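Local coordinates for protein nickel-dependent hydrogenase large subunit (Allochromatium vinosum, PDB 3MYR) that carries the nickel-iron centre of a heterodimeric hydrogenase that oxidises molecular hydrogen, and probably recycles the hydrogen released by nitrogenase, at residues B[318-321]-B[322-325]; B[482-486]-B[487-491]; B[184-187]-B[188-192]; B[110-113]-B[114-117]. All coordinates share one frame; numbering follows the deposited sequence.

Interaction 1: B[318-321]-B[322-325]; sequences LEAT and GEIQ
A320 and E323 close a tight reversal of the chain: their CA atoms are 5.4 Å apart, and E323 N gives its hydrogen to A320 O at 3.0 Å. T321 and G322 occupy the two corners with torsions close to those of a type I beta turn. E323 N sits above the carbonyl plane, and A320 O takes a second hydrogen bond, from an ordered water at 2.7 Å. The same water accepts from I324 N at 3.0 Å, so one water bridges A320 O and I324 N, which are too far apart to bond directly.

The side chains follow the bend. A320 CB rests against E323 CB at 3.9 Å, while the rest of E323 runs on in an extended chain. Its CG lies opposite the backbone N (chi1 162°), which sends the carboxylate back past A320 toward D317; there OE1 takes hydrogen bonds from D317 N and W381 NE1. At the outer corner T321 O meets the aliphatic part of Q325, with CG 3.7 Å away. On the inner side L318 and I324 lie side by side and point the same way, touching through CD2 of L318 and CD1 of I324 at 3.9 Å. Both also pack on Y284, and L318 reaches V480 and I482 of strand 476-485.

The arrangement is that of a type I beta turn, with one water bridging its first carbonyl to the next backbone N-H, leading into a short strand: 324-327 pairs antiparallel with 378-381, and the I324 side chain ends about 10 Å from the bound magnesium.

Interaction 2: B[482-486]-B[487-491]; sequences IMEAP and RGALG. With NFV (Ni-Fe oxidized active center), chain N.
A485 and G488 face each other at the tip of a beta hairpin, joined by two backbone bonds. G488 N reaches A485 O at 2.8 Å and A485 N reaches G488 O at 2.9 Å, with P486 and R487 as the corners of a type I turn.

Packing is tightest here, where the turn meets the active centre. Atom N2 of NFV, the nitrogen end of an iron-bound diatomic ligand, takes a bond of 2.8 Å from R487 N and a weak one of 3.2 Å from R487 NH1. A485 CB is 3.4 Å from it and P486 CD 3.3 Å. The arginine chain is extended as far as NE and turns at chi4 (79°), which sets NH1 beside N2, at the guanidinium edge; NH2 makes salt bridges to D553 and D103.

Farther down the hairpin side chains meet more loosely: M483 CG and L490 CD2 are 4.3 Å apart. No solvent side exists, since every residue is buried. The E484 carboxylate pairs with R393.

Two of the diatomic ligands sit in different surroundings: N-H groups hold N2, whereas O1 meets the methyls of L490, CD2 at 3.7 Å, consistent with a cyanide and a carbonyl respectively.

Interaction 3: B[184-187]-B[188-192]; sequences NLMA and VAHYL
H190 and M186 stand one turn apart on the alpha helix 181-201, and their side chains cross obliquely. Starting at H190, CB lies 3.6 Å from M186 O, the carbonyl that also accepts the H190 N hydrogen bond at 2.9 Å. With CG opposite the carbonyl carbon (chi1 -66°), the ring folds back over that same oxygen, which sits 3.3 Å above the ring plane, displaced toward the rim on the CG side. At the tip, NE2 comes to 3.5 Å from M186 CG. The methionine chain then bends at chi3, and its SD stands 5.1 Å from the ring centroid in an oblique sulfur-aromatic approach, 52° off the normal. Beyond the two residues, H190 meets the ring of W140 and packs on V256 and D260 of helix 236-265.

Replacing the histidine with an alanine here would probably leave M186 CG and the W140 ring without the surface they rest on, opening a gap beside helix 236-265.

N184 OD1 accepts a hydrogen bond from D118 N, and Y191 packs on L45 of the small subunit. V188 N is hydrogen-bonded to N184 O, which also lies 3.3 Å from V188 CG2.

Interaction 4: B[110-113]-B[114-117]; sequences HLHA and LDWV
The imidazole of H112 carries W116 NE1 on one face, 3.2 Å above the plane and shifted toward the rim, and D115 OD1 at its edge. The indole in turn meets H112 with its own edge, so the pair is T-shaped: the imidazole and five-membered ring centroids are 4.6 Å apart and the planes stand at 64°. D115 CB lies over one face of the indole. The carboxylate of D115 is turned almost perpendicular to the imidazole, and H112 ND1 gives OD1 only a weak hydrogen bond, 3.5 Å long. Stronger partners hold that acid: H550 ND1 bonds OD1, and R12 forms a salt bridge with OD2. At the other end of the imidazole, NE2 is hydrogen-bonded to T430 OG1.

H112 takes this place because CG lies opposite the backbone N (chi1 -154°), which carries the ring forward along the chain to W116. Putting a leucine in its place would probably leave T430 OG1 without its nitrogen partner and the W116 edge without a flat ring to rest on.

The backbone beneath is wound tightly. D115 N bonds to H112 O at 2.9 Å, and A113 O takes two hydrogens, from W116 N and V117 N, both at 2.8 Å. V117 CB also closes to 3.3 Å on A113 O.

The contact lies at the junction between helix 86-112, with its wider pi-type turn at 110-112, and the connection to helix 119-122, with the histidine-tryptophan pair packed against helix 543-551.

Overall arrangement
Interaction 2 is the core, centred about 8 Å from the middle of the chain and in direct contact with the metal centre; four backbone bonds join its strands. Interaction 1, about 23 Å out and partly exposed, adjoins it through L318 CD2 and I482 CG2, 3.7 Å apart, its turn held by one direct bond and a water bridge. Interactions 3 and 4 lie across the chain's centre from interaction 1, both buried and away from the metal sites. They meet where Y191 O and H110 NE2 probably share a hydrogen bond, joining helix 181-201 to helix 86-112. Interaction 3 rests on regular helix bonds and a methionine-histidine contact; interaction 4 adds a T-shaped histidine-tryptophan pair and a salt-bridged acid.

Interaction 1: B[318-321]-B[322-325]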
loop_
_atom_site.group_PDB
_atom_site.type_symbol
_atom_site.label_atom_id
_atom_site.label_comp_id
_atom_site.label_asym_id
_atom_site.label_seq_id
_atom_site.Cartn_x
_atom_site.Cartn_y
_atom_site.Cartn_z
ATOM N N LEU B 318 -24.116 -6.504 -0.747
ATOM C CA LEU B 318 -22.907 -7.268 -0.442
ATOM C C LEU B 318 -23.128 -8.741 -0.127
ATOM O O LEU B 318 -22.183 -9.567 -0.116
ATOM C CB LEU B 318 -22.127 -6.552 0.663
ATOM C CG LEU B 318 -21.701 -5.281 -0.065
ATOM C CD1 LEU B 318 -22.046 -4.085 0.738
ATOM C CD2 LEU B 318 -20.235 -5.366 -0.438
ATOM N N GLU B 319 -24.386 -9.099 0.083
ATOM C CA GLU B 319 -24.665 -10.453 0.500
ATOM C C GLU B 319 -25.447 -11.338 -0.462
ATOM O O GLU B 319 -25.515 -12.530 -0.232
ATOM C CB GLU B 319 -25.335 -10.453 1.851
ATOM C CG GLU B 319 -24.416 -9.701 2.844
ATOM C CD GLU B 319 -24.788 -9.940 4.249
ATOM O OE1 GLU B 319 -24.075 -10.672 4.986
ATOM O OE2 GLU B 319 -25.845 -9.410 4.607
ATOM N N ALA B 320 -26.008 -10.750 -1.521
ATOM C CA ALA B 320 -26.732 -11.468 -2.551
ATOM C C ALA B 320 -25.723 -12.324 -3.329
ATOM O O ALA B 320 -24.799 -11.771 -3.935
ATOM C CB ALA B 320 -27.418 -10.465 -3.494
ATOM N N THR B 321 -25.932 -13.658 -3.354
ATOM C CA THR B 321 -24.916 -14.592 -3.830
ATOM C C THR B 321 -24.841 -14.568 -5.350
ATOM O O THR B 321 -23.838 -14.987 -5.931
ATOM C CB THR B 321 -25.151 -16.035 -3.362
ATOM O OG1 THR B 321 -26.372 -16.462 -3.929
ATOM C CG2 THR B 321 -25.357 -16.132 -1.839
ATOM N N GLY B 322 -25.830 -13.984 -6.005
ATOM C CA GLY B 322 -25.763 -13.782 -7.455
ATOM C C GLY B 322 -25.244 -12.409 -7.848
ATOM O O GLY B 322 -25.281 -12.018 -9.028
ATOM N N GLU B 323 -24.795 -11.618 -6.888
ATOM C CA GLU B 323 -24.437 -10.286 -7.290
ATOM C C GLU B 323 -22.895 -10.085 -7.450
ATOM O O GLU B 323 -22.373 -10.042 -8.596
ATOM C CB GLU B 323 -25.162 -9.270 -6.404
ATOM C CG GLU B 323 -24.576 -7.852 -6.410
ATOM C CD GLU B 323 -25.560 -6.801 -5.845
ATOM O OE1 GLU B 323 -25.123 -5.687 -5.553
ATOM O OE2 GLU B 323 -26.770 -7.103 -5.711
ATOM N N ILE B 324 -22.170 -10.059 -6.344
ATOM C CA ILE B 324 -20.688 -10.048 -6.399
ATOM C C ILE B 324 -20.193 -11.487 -6.451
ATOM O O ILE B 324 -20.461 -12.270 -5.520
ATOM C CB ILE B 324 -20.072 -9.393 -5.185
ATOM C CG1 ILE B 324 -20.402 -7.891 -5.206
ATOM C CG2 ILE B 324 -18.525 -9.595 -5.179
ATOM C CD1 ILE B 324 -20.158 -7.172 -3.922
ATOM N N GLN B 325 -19.469 -11.817 -7.518
ATOM C CA GLN B 325 -18.890 -13.152 -7.620
ATOM C C GLN B 325 -17.513 -13.060 -8.170
ATOM O O GLN B 325 -17.267 -12.180 -8.985
ATOM C CB GLN B 325 -19.694 -14.033 -8.614
ATOM C CG GLN B 325 -21.186 -14.120 -8.337
ATOM C CD GLN B 325 -21.932 -14.864 -9.451
ATOM O OE1 GLN B 325 -22.384 -15.939 -9.216
ATOM N NE2 GLN B 325 -22.082 -14.257 -10.650
HETATM O O HOH W 1 -23.084 -9.672 -3.481
#

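Interaction 2: B[482-486]-B[487-491]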
loop_
_atom_site.group_PDB
_atom_site.type_symbol
_atom_site.label_atom_id
_atom_site.label_comp_id
_atom_site.label_asym_id
_atom_site.label_seq_id
_atom_site.Cartn_x
_atom_site.Cartn_y
_atom_site.Cartn_z
ATOM N N ILE B 482 -16.845 -3.689 4.862
ATOM C CA ILE B 482 -16.652 -2.919 3.636
ATOM C C ILE B 482 -15.860 -1.665 3.924
ATOM O O ILE B 482 -15.773 -1.173 5.069
ATOM C CB ILE B 482 -17.997 -2.558 2.891
ATOM C CG1 ILE B 482 -18.930 -1.776 3.780
ATOM C CG2 ILE B 482 -18.728 -3.771 2.507
ATOM C CD1 ILE B 482 -18.681 -0.167 3.781
ATOM N N MET B 483 -15.228 -1.150 2.889
ATOM C CA MET B 483 -14.456 0.073 3.051
ATOM C C MET B 483 -14.242 0.644 1.645
ATOM O O MET B 483 -14.274 -0.115 0.670
ATOM C CB MET B 483 -13.131 -0.254 3.695
ATOM C CG MET B 483 -12.055 0.648 3.166
ATOM S SD MET B 483 -10.898 0.793 4.435
ATOM C CE MET B 483 -10.536 2.543 4.405
ATOM N N GLU B 484 -14.061 1.953 1.534
ATOM C CA GLU B 484 -13.602 2.545 0.270
ATOM C C GLU B 484 -12.133 2.798 0.534
ATOM O O GLU B 484 -11.794 3.697 1.294
ATOM C CB GLU B 484 -14.339 3.864 -0.030
ATOM C CG GLU B 484 -15.753 3.706 -0.741
ATOM C CD GLU B 484 -15.707 3.064 -2.178
ATOM O OE1 GLU B 484 -14.700 3.222 -2.959
ATOM O OE2 GLU B 484 -16.723 2.414 -2.533
ATOM N N ALA B 485 -11.273 1.930 0.018
ATOM C CA ALA B 485 -9.822 2.081 0.198
ATOM C C ALA B 485 -9.362 3.103 -0.875
ATOM O O ALA B 485 -10.116 3.371 -1.812
ATOM C CB ALA B 485 -9.144 0.713 -0.019
ATOM N N PRO B 486 -8.185 3.742 -0.707
ATOM C CA PRO B 486 -7.754 4.664 -1.801
ATOM C C PRO B 486 -7.844 4.131 -3.251
ATOM O O PRO B 486 -8.068 4.919 -4.158
ATOM C CB PRO B 486 -6.271 4.968 -1.458
ATOM C CG PRO B 486 -6.269 4.838 0.055
ATOM C CD PRO B 486 -7.154 3.627 0.364
ATOM N N ARG B 487 -7.693 2.818 -3.465
ATOM C CA ARG B 487 -7.839 2.267 -4.805
ATOM C C ARG B 487 -9.255 1.824 -5.164
ATOM O O ARG B 487 -9.514 1.552 -6.310
ATOM C CB ARG B 487 -6.798 1.179 -5.073
ATOM C CG ARG B 487 -5.397 1.774 -5.119
ATOM C CD ARG B 487 -4.273 0.754 -4.792
ATOM N NE ARG B 487 -3.015 1.527 -4.684
ATOM C CZ ARG B 487 -2.632 2.252 -3.619
ATOM N NH1 ARG B 487 -3.312 2.343 -2.451
ATOM N NH2 ARG B 487 -1.620 3.013 -3.762
ATOM N N GLY B 488 -10.187 1.840 -4.212
ATOM C CA GLY B 488 -11.596 1.601 -4.526
ATOM C C GLY B 488 -12.225 0.631 -3.486
ATOM O O GLY B 488 -11.668 0.403 -2.385
ATOM N N ALA B 489 -13.343 0.017 -3.864
ATOM C CA ALA B 489 -14.203 -0.714 -2.958
ATOM C C ALA B 489 -13.526 -1.991 -2.482
ATOM O O ALA B 489 -13.171 -2.803 -3.322
ATOM C CB ALA B 489 -15.501 -1.115 -3.710
ATOM N N LEU B 490 -13.518 -2.234 -1.170
ATOM C CA LEU B 490 -12.775 -3.322 -0.567
ATOM C C LEU B 490 -13.788 -3.998 0.316
ATOM O O LEU B 490 -14.521 -3.304 1.033
ATOM C CB LEU B 490 -11.629 -2.783 0.356
ATOM C CG LEU B 490 -11.012 -3.761 1.383
ATOM C CD1 LEU B 490 -10.247 -4.865 0.655
ATOM C CD2 LEU B 490 -9.950 -3.031 2.290
ATOM N N GLY B 491 -13.836 -5.333 0.285
ATOM C CA GLY B 491 -14.711 -6.074 1.190
ATOM C C GLY B 491 -13.961 -7.308 1.717
ATOM O O GLY B 491 -13.188 -7.936 0.939
HETATM FE FE NFV N . -5.075 -1.692 -1.553
HETATM NI NI NFV N . -2.092 -2.114 -1.599
HETATM C C1 NFV N . -6.428 -2.164 -0.901
HETATM O O1 NFV N . -7.524 -2.480 -0.415
HETATM C C2 NFV N . -5.782 0.076 -1.641
HETATM N N2 NFV N . -6.235 1.170 -1.672
HETATM C C3 NFV N . -5.661 -2.100 -3.297
HETATM N N3 NFV N . -6.019 -2.380 -4.377
HETATM O O4 NFV N . -3.400 -0.989 -2.355
#

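Interaction 3: B[184-187]-B[188-192]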
loop_
_atom_site.group_PDB
_atom_site.type_symbol
_atom_site.label_atom_id
_atom_site.label_comp_id
_atom_site.label_asym_id
_atom_site.label_seq_id
_atom_site.Cartn_x
_atom_site.Cartn_y
_atom_site.Cartn_z
ATOM N N ASN B 184 8.828 20.860 -15.747
ATOM C CA ASN B 184 9.490 19.631 -15.279
ATOM C C ASN B 184 10.261 19.905 -13.999
ATOM O O ASN B 184 10.248 19.072 -13.075
ATOM C CB ASN B 184 10.418 19.058 -16.354
ATOM C CG ASN B 184 9.630 18.459 -17.561
ATOM O OD1 ASN B 184 8.740 17.655 -17.361
ATOM N ND2 ASN B 184 10.024 18.795 -18.787
ATOM N N LEU B 185 10.994 21.037 -13.946
ATOM C CA LEU B 185 11.820 21.331 -12.758
ATOM C C LEU B 185 10.914 21.558 -11.545
ATOM O O LEU B 185 11.180 21.032 -10.482
ATOM C CB LEU B 185 12.777 22.553 -13.008
ATOM C CG LEU B 185 13.687 22.947 -11.815
ATOM C CD1 LEU B 185 14.524 21.718 -11.262
ATOM C CD2 LEU B 185 14.592 24.162 -12.180
ATOM N N MET B 186 9.757 22.198 -11.752
ATOM C CA MET B 186 8.843 22.462 -10.694
ATOM C C MET B 186 8.328 21.128 -10.093
ATOM O O MET B 186 8.266 20.954 -8.875
ATOM C CB MET B 186 7.665 23.277 -11.214
ATOM C CG MET B 186 6.616 23.571 -10.129
ATOM S SD MET B 186 5.192 24.560 -10.800
ATOM C CE MET B 186 4.249 23.216 -11.521
ATOM N N ALA B 187 7.909 20.212 -10.961
ATOM C CA ALA B 187 7.421 18.904 -10.530
ATOM C C ALA B 187 8.488 18.089 -9.815
ATOM O O ALA B 187 8.185 17.405 -8.838
ATOM C CB ALA B 187 6.913 18.136 -11.727
ATOM N N VAL B 188 9.726 18.116 -10.296
ATOM C CA VAL B 188 10.815 17.455 -9.607
ATOM C C VAL B 188 11.020 18.039 -8.190
ATOM O O VAL B 188 11.232 17.296 -7.238
ATOM C CB VAL B 188 12.145 17.647 -10.426
ATOM C CG1 VAL B 188 13.339 17.355 -9.568
ATOM C CG2 VAL B 188 12.133 16.708 -11.675
ATOM N N ALA B 189 11.024 19.381 -8.051
ATOM C CA ALA B 189 11.127 19.967 -6.728
ATOM C C ALA B 189 9.959 19.486 -5.855
ATOM O O ALA B 189 10.142 19.186 -4.669
ATOM C CB ALA B 189 11.064 21.474 -6.837
ATOM N N HIS B 190 8.758 19.429 -6.421
ATOM C CA HIS B 190 7.613 19.012 -5.606
ATOM C C HIS B 190 7.657 17.541 -5.225
ATOM O O HIS B 190 7.194 17.153 -4.139
ATOM C CB HIS B 190 6.296 19.320 -6.308
ATOM C CG HIS B 190 6.039 20.785 -6.475
ATOM N ND1 HIS B 190 6.800 21.766 -5.844
ATOM C CD2 HIS B 190 5.082 21.434 -7.166
ATOM C CE1 HIS B 190 6.331 22.959 -6.185
ATOM N NE2 HIS B 190 5.265 22.780 -6.945
ATOM N N TYR B 191 8.180 16.729 -6.137
ATOM C CA TYR B 191 8.468 15.314 -5.849
ATOM C C TYR B 191 9.305 15.203 -4.563
ATOM O O TYR B 191 9.037 14.364 -3.678
ATOM C CB TYR B 191 9.201 14.723 -7.061
ATOM C CG TYR B 191 9.678 13.266 -6.985
ATOM C CD1 TYR B 191 9.082 12.272 -7.792
ATOM C CD2 TYR B 191 10.782 12.913 -6.220
ATOM C CE1 TYR B 191 9.561 10.934 -7.810
ATOM C CE2 TYR B 191 11.246 11.579 -6.182
ATOM C CZ TYR B 191 10.666 10.603 -7.008
ATOM O OH TYR B 191 11.155 9.297 -6.992
ATOM N N LEU B 192 10.309 16.044 -4.450
ATOM C CA LEU B 192 11.195 15.983 -3.285
ATOM C C LEU B 192 10.493 16.552 -2.033
ATOM O O LEU B 192 10.675 16.026 -0.933
ATOM C CB LEU B 192 12.479 16.771 -3.559
ATOM C CG LEU B 192 13.444 16.089 -4.552
ATOM C CD1 LEU B 192 14.475 17.074 -4.968
ATOM C CD2 LEU B 192 14.128 14.835 -3.978
#

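Interaction 4: B[110-113]-B[114-117]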
loop_
_atom_site.group_PDB
_atom_site.type_symbol
_atom_site.label_atom_id
_atom_site.label_comp_id
_atom_site.label_asym_id
_atom_site.label_seq_id
_atom_site.Cartn_x
_atom_site.Cartn_y
_atom_site.Cartn_z
ATOM N N HIS B 110 5.382 10.100 -6.686
ATOM C CA HIS B 110 6.477 9.139 -6.655
ATOM C C HIS B 110 6.245 7.963 -7.561
ATOM O O HIS B 110 7.211 7.358 -8.050
ATOM C CB HIS B 110 6.746 8.709 -5.186
ATOM C CG HIS B 110 7.032 9.899 -4.326
ATOM N ND1 HIS B 110 6.340 10.175 -3.178
ATOM C CD2 HIS B 110 7.814 10.990 -4.566
ATOM C CE1 HIS B 110 6.731 11.348 -2.695
ATOM N NE2 HIS B 110 7.644 11.850 -3.513
ATOM N N LEU B 111 4.985 7.691 -7.875
ATOM C CA LEU B 111 4.637 6.582 -8.802
ATOM C C LEU B 111 4.179 7.042 -10.197
ATOM O O LEU B 111 4.616 6.474 -11.192
ATOM C CB LEU B 111 3.597 5.610 -8.208
ATOM C CG LEU B 111 3.947 5.106 -6.767
ATOM C CD1 LEU B 111 2.950 3.990 -6.346
ATOM C CD2 LEU B 111 5.273 4.567 -6.613
ATOM N N HIS B 112 3.384 8.101 -10.290
ATOM C CA HIS B 112 2.742 8.429 -11.546
ATOM C C HIS B 112 3.557 9.496 -12.297
ATOM O O HIS B 112 3.715 9.431 -13.525
ATOM C CB HIS B 112 1.308 9.012 -11.275
ATOM C CG HIS B 112 0.331 8.821 -12.423
ATOM N ND1 HIS B 112 0.674 8.252 -13.635
ATOM C CD2 HIS B 112 -0.987 9.117 -12.520
ATOM C CE1 HIS B 112 -0.406 8.156 -14.414
ATOM N NE2 HIS B 112 -1.432 8.647 -13.739
ATOM N N ALA B 113 4.101 10.470 -11.581
ATOM C CA ALA B 113 4.522 11.727 -12.225
ATOM C C ALA B 113 5.649 11.520 -13.290
ATOM O O ALA B 113 5.661 12.235 -14.329
ATOM C CB ALA B 113 4.945 12.693 -11.202
ATOM N N LEU B 114 6.525 10.507 -13.097
ATOM C CA LEU B 114 7.591 10.261 -14.076
ATOM C C LEU B 114 7.098 9.774 -15.447
ATOM O O LEU B 114 7.895 9.719 -16.407
ATOM C CB LEU B 114 8.692 9.341 -13.561
ATOM C CG LEU B 114 9.457 9.884 -12.331
ATOM C CD1 LEU B 114 10.581 8.908 -11.903
ATOM C CD2 LEU B 114 10.021 11.302 -12.553
ATOM N N ASP B 115 5.806 9.444 -15.545
ATOM C CA ASP B 115 5.160 9.239 -16.847
ATOM C C ASP B 115 4.924 10.535 -17.626
ATOM O O ASP B 115 4.663 10.498 -18.836
ATOM C CB ASP B 115 3.800 8.507 -16.761
ATOM C CG ASP B 115 3.908 7.085 -16.151
ATOM O OD1 ASP B 115 2.854 6.496 -15.714
ATOM O OD2 ASP B 115 5.049 6.591 -16.038
ATOM N N TRP B 116 4.894 11.657 -16.942
ATOM C CA TRP B 116 4.388 12.898 -17.539
ATOM C C TRP B 116 5.497 13.933 -17.489
ATOM O O TRP B 116 5.391 14.972 -18.150
ATOM C CB TRP B 116 3.200 13.480 -16.735
ATOM C CG TRP B 116 2.095 12.541 -16.456
ATOM C CD1 TRP B 116 1.868 11.837 -15.286
ATOM C CD2 TRP B 116 1.070 12.138 -17.378
ATOM N NE1 TRP B 116 0.748 11.058 -15.436
ATOM C CE2 TRP B 116 0.251 11.204 -16.706
ATOM C CE3 TRP B 116 0.767 12.484 -18.713
ATOM C CZ2 TRP B 116 -0.876 10.607 -17.323
ATOM C CZ3 TRP B 116 -0.328 11.886 -19.329
ATOM C CH2 TRP B 116 -1.133 10.943 -18.635
ATOM N N VAL B 117 6.446 13.734 -16.558
ATOM C CA VAL B 117 7.505 14.700 -16.248
ATOM C C VAL B 117 8.840 14.138 -16.724
ATOM O O VAL B 117 9.197 12.994 -16.394
ATOM C CB VAL B 117 7.586 14.931 -14.720
ATOM C CG1 VAL B 117 8.872 15.656 -14.318
ATOM C CG2 VAL B 117 6.323 15.679 -14.220
#